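Local coordinates for putative riboflavin biosynthesis protein (Shewanella loihica, PDB 3KY8) that probably reduces 5-amino-6-(5-phosphoribosylamino)uracil in riboflavin biosynthesis, as an enzyme of the RibD C-terminal domain family, at residues F25-L30 with D42-V47; T153-L158 with D185-T190. One frame throughout, in Å; residues are numbered along the deposited sequence.

Contact 1. Residues F25-L30 with D42-V47; sequences FIATSL and DWLHSV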
loop_
_atom_site.group_PDB
_atom_site.type_symbol
_atom_site.label_atom_id
_atom_site.label_comp_id
_atom_site.label_asym_id
_atom_site.label_seq_id
_atom_site.Cartn_x
_atom_site.Cartn_y
_atom_site.Cartn_z
ATOM N N PHE A 25 7.829 7.405 -9.270
ATOM C CA PHE A 25 6.565 7.485 -10.016
ATOM C C PHE A 25 6.213 6.073 -10.504
ATOM O O PHE A 25 6.779 5.566 -11.483
ATOM C CB PHE A 25 6.696 8.492 -11.174
ATOM C CG PHE A 25 5.422 8.692 -11.979
ATOM C CD1 PHE A 25 5.114 7.864 -13.030
ATOM C CD2 PHE A 25 4.545 9.715 -11.685
ATOM C CE1 PHE A 25 3.967 8.067 -13.756
ATOM C CE2 PHE A 25 3.394 9.906 -12.411
ATOM C CZ PHE A 25 3.103 9.084 -13.420
ATOM N N ILE A 26 5.276 5.430 -9.821
ATOM C CA ILE A 26 5.097 3.999 -9.975
ATOM C C ILE A 26 3.653 3.536 -9.750
ATOM O O ILE A 26 2.911 4.102 -8.940
ATOM C CB ILE A 26 6.059 3.216 -8.997
ATOM C CG1 ILE A 26 6.388 1.805 -9.567
ATOM C CG2 ILE A 26 5.439 3.158 -7.588
ATOM C CD1 ILE A 26 7.694 1.218 -9.073
ATOM N N ALA A 27 3.273 2.478 -10.455
ATOM C CA ALA A 27 1.959 1.875 -10.307
ATOM C C ALA A 27 2.142 0.693 -9.375
ATOM O O ALA A 27 3.063 -0.087 -9.534
ATOM C CB ALA A 27 1.446 1.405 -11.648
ATOM N N THR A 28 1.256 0.571 -8.404
ATOM C CA THR A 28 1.227 -0.563 -7.486
ATOM C C THR A 28 -0.193 -1.152 -7.415
ATOM O O THR A 28 -1.202 -0.467 -7.629
ATOM C CB THR A 28 1.706 -0.090 -6.060
ATOM O OG1 THR A 28 1.710 -1.184 -5.167
ATOM C CG2 THR A 28 0.792 0.922 -5.476
ATOM N N SER A 29 -0.265 -2.422 -7.064
ATOM C CA SER A 29 -1.516 -3.036 -6.666
ATOM C C SER A 29 -1.928 -2.529 -5.291
ATOM O O SER A 29 -1.171 -1.828 -4.600
ATOM C CB SER A 29 -1.393 -4.552 -6.655
ATOM O OG SER A 29 -0.532 -4.972 -5.599
ATOM N N LEU A 30 -3.145 -2.892 -4.896
ATOM C CA LEU A 30 -3.693 -2.419 -3.629
ATOM C C LEU A 30 -2.791 -2.902 -2.496
ATOM O O LEU A 30 -2.521 -2.179 -1.550
ATOM C CB LEU A 30 -5.152 -2.901 -3.482
ATOM C CG LEU A 30 -5.949 -2.597 -2.219
ATOM C CD1 LEU A 30 -5.597 -1.241 -1.592
ATOM C CD2 LEU A 30 -7.420 -2.718 -2.616
ATOM N N ASP A 42 0.057 -7.289 -16.674
ATOM C CA ASP A 42 -1.239 -7.409 -17.328
ATOM C C ASP A 42 -2.359 -6.780 -16.484
ATOM O O ASP A 42 -3.311 -6.227 -17.024
ATOM C CB ASP A 42 -1.590 -8.888 -17.568
ATOM C CG ASP A 42 -0.614 -9.596 -18.498
ATOM O OD1 ASP A 42 -0.049 -8.972 -19.423
ATOM O OD2 ASP A 42 -0.440 -10.809 -18.296
ATOM N N TRP A 43 -2.232 -6.883 -15.165
ATOM C CA TRP A 43 -3.162 -6.247 -14.215
ATOM C C TRP A 43 -3.285 -4.728 -14.360
ATOM O O TRP A 43 -4.285 -4.169 -13.938
ATOM C CB TRP A 43 -2.764 -6.583 -12.783
ATOM C CG TRP A 43 -1.365 -6.200 -12.453
ATOM C CD1 TRP A 43 -0.236 -6.919 -12.702
ATOM C CD2 TRP A 43 -0.946 -4.993 -11.834
ATOM N NE1 TRP A 43 0.866 -6.240 -12.268
ATOM C CE2 TRP A 43 0.468 -5.049 -11.738
ATOM C CE3 TRP A 43 -1.622 -3.871 -11.339
ATOM C CZ2 TRP A 43 1.198 -4.053 -11.167
ATOM C CZ3 TRP A 43 -0.893 -2.884 -10.759
ATOM C CH2 TRP A 43 0.509 -2.954 -10.703
ATOM N N LEU A 44 -2.276 -4.066 -14.931
ATOM C CA LEU A 44 -2.403 -2.663 -15.285
ATOM C C LEU A 44 -3.589 -2.498 -16.219
ATOM O O LEU A 44 -4.259 -1.503 -16.147
ATOM C CB LEU A 44 -1.141 -2.091 -15.922
ATOM C CG LEU A 44 0.086 -1.955 -15.021
ATOM C CD1 LEU A 44 1.210 -1.335 -15.833
ATOM C CD2 LEU A 44 -0.198 -1.102 -13.824
ATOM N N HIS A 45 -3.898 -3.496 -17.045
ATOM C CA HIS A 45 -5.081 -3.420 -17.941
ATOM C C HIS A 45 -6.413 -3.760 -17.249
ATOM O O HIS A 45 -7.426 -3.855 -17.916
ATOM C CB HIS A 45 -4.894 -4.293 -19.205
ATOM C CG HIS A 45 -3.616 -4.023 -19.944
ATOM N ND1 HIS A 45 -3.337 -2.809 -20.545
ATOM C CD2 HIS A 45 -2.535 -4.809 -20.172
ATOM C CE1 HIS A 45 -2.140 -2.858 -21.108
ATOM N NE2 HIS A 45 -1.632 -4.062 -20.896
ATOM N N SER A 46 -6.419 -3.900 -15.920
ATOM C CA SER A 46 -7.639 -4.193 -15.168
ATOM C C SER A 46 -8.573 -2.993 -15.150
ATOM O O SER A 46 -9.771 -3.121 -14.909
ATOM C CB SER A 46 -7.311 -4.626 -13.732
ATOM O OG SER A 46 -6.845 -3.572 -12.880
ATOM N N VAL A 47 -8.013 -1.818 -15.394
ATOM C CA VAL A 47 -8.767 -0.576 -15.472
ATOM C C VAL A 47 -8.729 -0.091 -16.933
ATOM O O VAL A 47 -7.664 0.010 -17.502
ATOM C CB VAL A 47 -8.144 0.443 -14.498
ATOM C CG1 VAL A 47 -8.462 1.865 -14.888
ATOM C CG2 VAL A 47 -8.619 0.119 -13.073
#
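Trp43 sends the far corner of its indole against the backbone of Thr28 and Ser29. Its CB starts toward the strand. CG sits between the backbone N and the carbonyl carbon (chi1 56°), a rotation that extends the ring to residues 27-29. On the five-membered ring, NE1 makes a weak hydrogen bond to Lys40 O. The six-membered ring does the touching. Trp43 CZ3 comes within 3.8 Å of Ser29 N. Trp43 CH2 lies 3.8 Å from Thr28 C. Both approach obliquely. Ala27 O is at the ring edge, 4.0 Å from Trp43 CH2 and near the ring plane. The strand is 21-29, a parallel member of the central mixed sheet. The 3-10 segment 42-45 lies in the loop that follows it. Leu44 adds a second contact: its CD2 touches Ala27 CB at 3.7 Å. The same methyl rests over one face of the Trp43 ring, offset toward the rim. With an alanine here in place of Trp43, the peptide joining Thr28 to Ser29 would probably lose its apolar cover, and Leu44 CD2 the ring beneath it. Within the loop, Trp43 O accepts from both Ser46 N and Ser46 OG, the hydroxyl at 2.8 Å.

Contact 2. Residues T153-L158 with D185-T190; sequences TRFPIL and DSLTQT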
loop_
_atom_site.group_PDB
_atom_site.type_symbol
_atom_site.label_atom_id
_atom_site.label_comp_id
_atom_site.label_asym_id
_atom_site.label_seq_id
_atom_site.Cartn_x
_atom_site.Cartn_y
_atom_site.Cartn_z
ATOM N N THR A 153 0.341 5.433 -8.006
ATOM C CA THR A 153 -0.950 5.160 -8.616
ATOM C C THR A 153 -1.368 3.777 -8.204
ATOM O O THR A 153 -0.765 2.785 -8.616
ATOM C CB THR A 153 -0.882 5.316 -10.151
ATOM O OG1 THR A 153 -0.418 6.635 -10.417
ATOM C CG2 THR A 153 -2.215 5.163 -10.813
ATOM N N ARG A 154 -2.393 3.726 -7.363
ATOM C CA ARG A 154 -2.805 2.485 -6.758
ATOM C C ARG A 154 -4.029 1.867 -7.435
ATOM O O ARG A 154 -5.062 2.501 -7.593
ATOM C CB ARG A 154 -3.010 2.674 -5.256
ATOM C CG ARG A 154 -3.130 1.361 -4.503
ATOM C CD ARG A 154 -3.232 1.580 -3.018
ATOM N NE ARG A 154 -2.054 2.265 -2.491
ATOM C CZ ARG A 154 -0.960 1.677 -2.014
ATOM N NH1 ARG A 154 -0.850 0.364 -1.976
ATOM N NH2 ARG A 154 0.025 2.419 -1.516
ATOM N N PHE A 155 -3.872 0.618 -7.849
ATOM C CA PHE A 155 -4.891 -0.085 -8.613
ATOM C C PHE A 155 -5.745 -0.926 -7.658
ATOM O O PHE A 155 -5.223 -1.548 -6.732
ATOM C CB PHE A 155 -4.224 -1.012 -9.627
ATOM C CG PHE A 155 -3.753 -0.335 -10.873
ATOM C CD1 PHE A 155 -2.730 0.573 -10.841
ATOM C CD2 PHE A 155 -4.331 -0.631 -12.090
ATOM C CE1 PHE A 155 -2.321 1.165 -11.954
ATOM C CE2 PHE A 155 -3.913 -0.012 -13.224
ATOM C CZ PHE A 155 -2.918 0.879 -13.160
ATOM N N PRO A 156 -7.062 -0.984 -7.895
ATOM C CA PRO A 156 -7.984 -1.620 -6.986
ATOM C C PRO A 156 -7.988 -3.142 -7.138
ATOM O O PRO A 156 -9.072 -3.770 -7.292
ATOM C CB PRO A 156 -9.299 -1.025 -7.416
ATOM C CG PRO A 156 -9.179 -0.947 -8.802
ATOM C CD PRO A 156 -7.777 -0.487 -9.075
ATOM N N ILE A 157 -6.793 -3.739 -7.079
ATOM C CA ILE A 157 -6.660 -5.184 -7.258
ATOM C C ILE A 157 -5.732 -5.745 -6.181
ATOM O O ILE A 157 -4.734 -5.127 -5.867
ATOM C CB ILE A 157 -6.208 -5.523 -8.712
ATOM C CG1 ILE A 157 -6.268 -7.046 -8.966
ATOM C CG2 ILE A 157 -4.856 -4.953 -9.012
ATOM C CD1 ILE A 157 -6.129 -7.472 -10.436
ATOM N N LEU A 158 -6.123 -6.846 -5.546
ATOM C CA LEU A 158 -5.221 -7.618 -4.669
ATOM C C LEU A 158 -4.564 -8.704 -5.523
ATOM O O LEU A 158 -5.231 -9.633 -6.001
ATOM C CB LEU A 158 -5.965 -8.251 -3.487
ATOM C CG LEU A 158 -6.520 -7.243 -2.446
ATOM C CD1 LEU A 158 -7.444 -7.919 -1.481
ATOM C CD2 LEU A 158 -5.450 -6.401 -1.700
ATOM N N ASP A 185 -11.282 7.143 -13.267
ATOM C CA ASP A 185 -12.408 6.559 -12.517
ATOM C C ASP A 185 -12.110 5.467 -11.494
ATOM O O ASP A 185 -12.851 5.384 -10.504
ATOM C CB ASP A 185 -13.526 6.057 -13.455
ATOM C CG ASP A 185 -14.471 7.176 -13.884
ATOM O OD1 ASP A 185 -15.158 7.743 -12.981
ATOM O OD2 ASP A 185 -14.524 7.479 -15.111
ATOM N N SER A 186 -11.102 4.615 -11.668
ATOM C CA SER A 186 -10.886 3.624 -10.610
ATOM C C SER A 186 -9.496 3.507 -10.092
ATOM O O SER A 186 -9.165 2.469 -9.554
ATOM C CB SER A 186 -11.416 2.208 -10.987
ATOM O OG SER A 186 -12.134 1.578 -9.884
ATOM N N LEU A 187 -8.688 4.559 -10.213
ATOM C CA LEU A 187 -7.336 4.552 -9.671
ATOM C C LEU A 187 -7.217 5.711 -8.729
ATOM O O LEU A 187 -7.848 6.751 -8.936
ATOM C CB LEU A 187 -6.299 4.701 -10.789
ATOM C CG LEU A 187 -6.325 3.737 -11.963
ATOM C CD1 LEU A 187 -5.161 4.028 -12.906
ATOM C CD2 LEU A 187 -6.330 2.275 -11.422
ATOM N N THR A 188 -6.449 5.532 -7.664
ATOM C CA THR A 188 -6.079 6.655 -6.822
ATOM C C THR A 188 -4.670 6.966 -7.169
ATOM O O THR A 188 -3.883 6.051 -7.400
ATOM C CB THR A 188 -6.254 6.420 -5.305
ATOM O OG1 THR A 188 -5.411 5.330 -4.854
ATOM C CG2 THR A 188 -7.732 6.157 -4.985
ATOM N N GLN A 189 -4.370 8.258 -7.268
ATOM C CA GLN A 189 -3.021 8.742 -7.477
ATOM C C GLN A 189 -2.698 9.766 -6.380
ATOM O O GLN A 189 -3.310 10.826 -6.331
ATOM C CB GLN A 189 -2.850 9.352 -8.869
ATOM C CG GLN A 189 -1.395 9.749 -9.188
ATOM C CD GLN A 189 -1.177 10.149 -10.629
ATOM O OE1 GLN A 189 -1.493 11.279 -11.016
ATOM N NE2 GLN A 189 -0.597 9.253 -11.421
ATOM N N THR A 190 -1.741 9.422 -5.523
ATOM C CA THR A 190 -1.355 10.229 -4.398
ATOM C C THR A 190 0.109 10.637 -4.480
ATOM O O THR A 190 0.975 9.806 -4.728
ATOM C CB THR A 190 -1.616 9.475 -3.063
ATOM O OG1 THR A 190 -2.943 8.927 -3.094
ATOM C CG2 THR A 190 -1.505 10.422 -1.855
HETATM O O HOH W 1 -6.980 2.619 -5.070
#
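Strands 149-158 and 187-194 are antiparallel neighbours in the central mixed sheet of this RibD C-terminal-type domain. Their short segments run at 156° to each other. Arg154 and Thr188 form a hydrogen-bonded pair. Arg154 N gives a 2.8 Å bond to Thr188 O; the return bond, Thr188 N to Arg154 O, is weak at 3.3 Å. A water links Arg154 O to Thr188 OG1, donating to the carbonyl. Thr153 and Gln189 are a non-hydrogen-bonded pair joined by their side chains. With CG anti to the backbone N (chi1 -174°) and the chain extended, Gln189 NE2 donates to Thr153 OG1 at 2.8 Å (N-H...O 164°), near the amide plane. NE2 also bonds to Thr55 O, so two acceptors hold the amide. Leu187 places CD2 over the centre of one Phe155 face, 3.7 Å from the ring centroid, a CH-pi contact. Leu187 CD1 turns to Thr153 CG2 at 3.8 Å. Pro156, the centre of an inverse gamma turn, sets CD 3.3 Å from Ser186 O. Strand 21-29 flanks 149-158 on one side, and 173-183 flanks 187-194 on the other. Past the turn, Ile157 and Leu158 pair antiparallel with a strand of the second subunit, carrying the sheet across the interface.

Overall arrangement
Contacts 1 and 2 have their centres about 7 Å apart and sit on neighbouring strands of one sheet, strand 21-29 from contact 1 lying beside strand 149-158 from contact 2. Probable hydrogen bonds join them: Phe155 N to Thr28 O and Leu30 N to Ile157 O, each 2.9 Å. Phe155 also ties the 42-47 loop to contact 2. Its ring meets that of Trp43 edge-to-face, and Phe155 CE2 lies 3.3 Å from Leu44 O. An unidentified bound molecule lies about 4 Å from the side chains of both Ala27 and Phe155. It probably came from the crystallisation liquor, but it may mark a pocket bordered by both contacts.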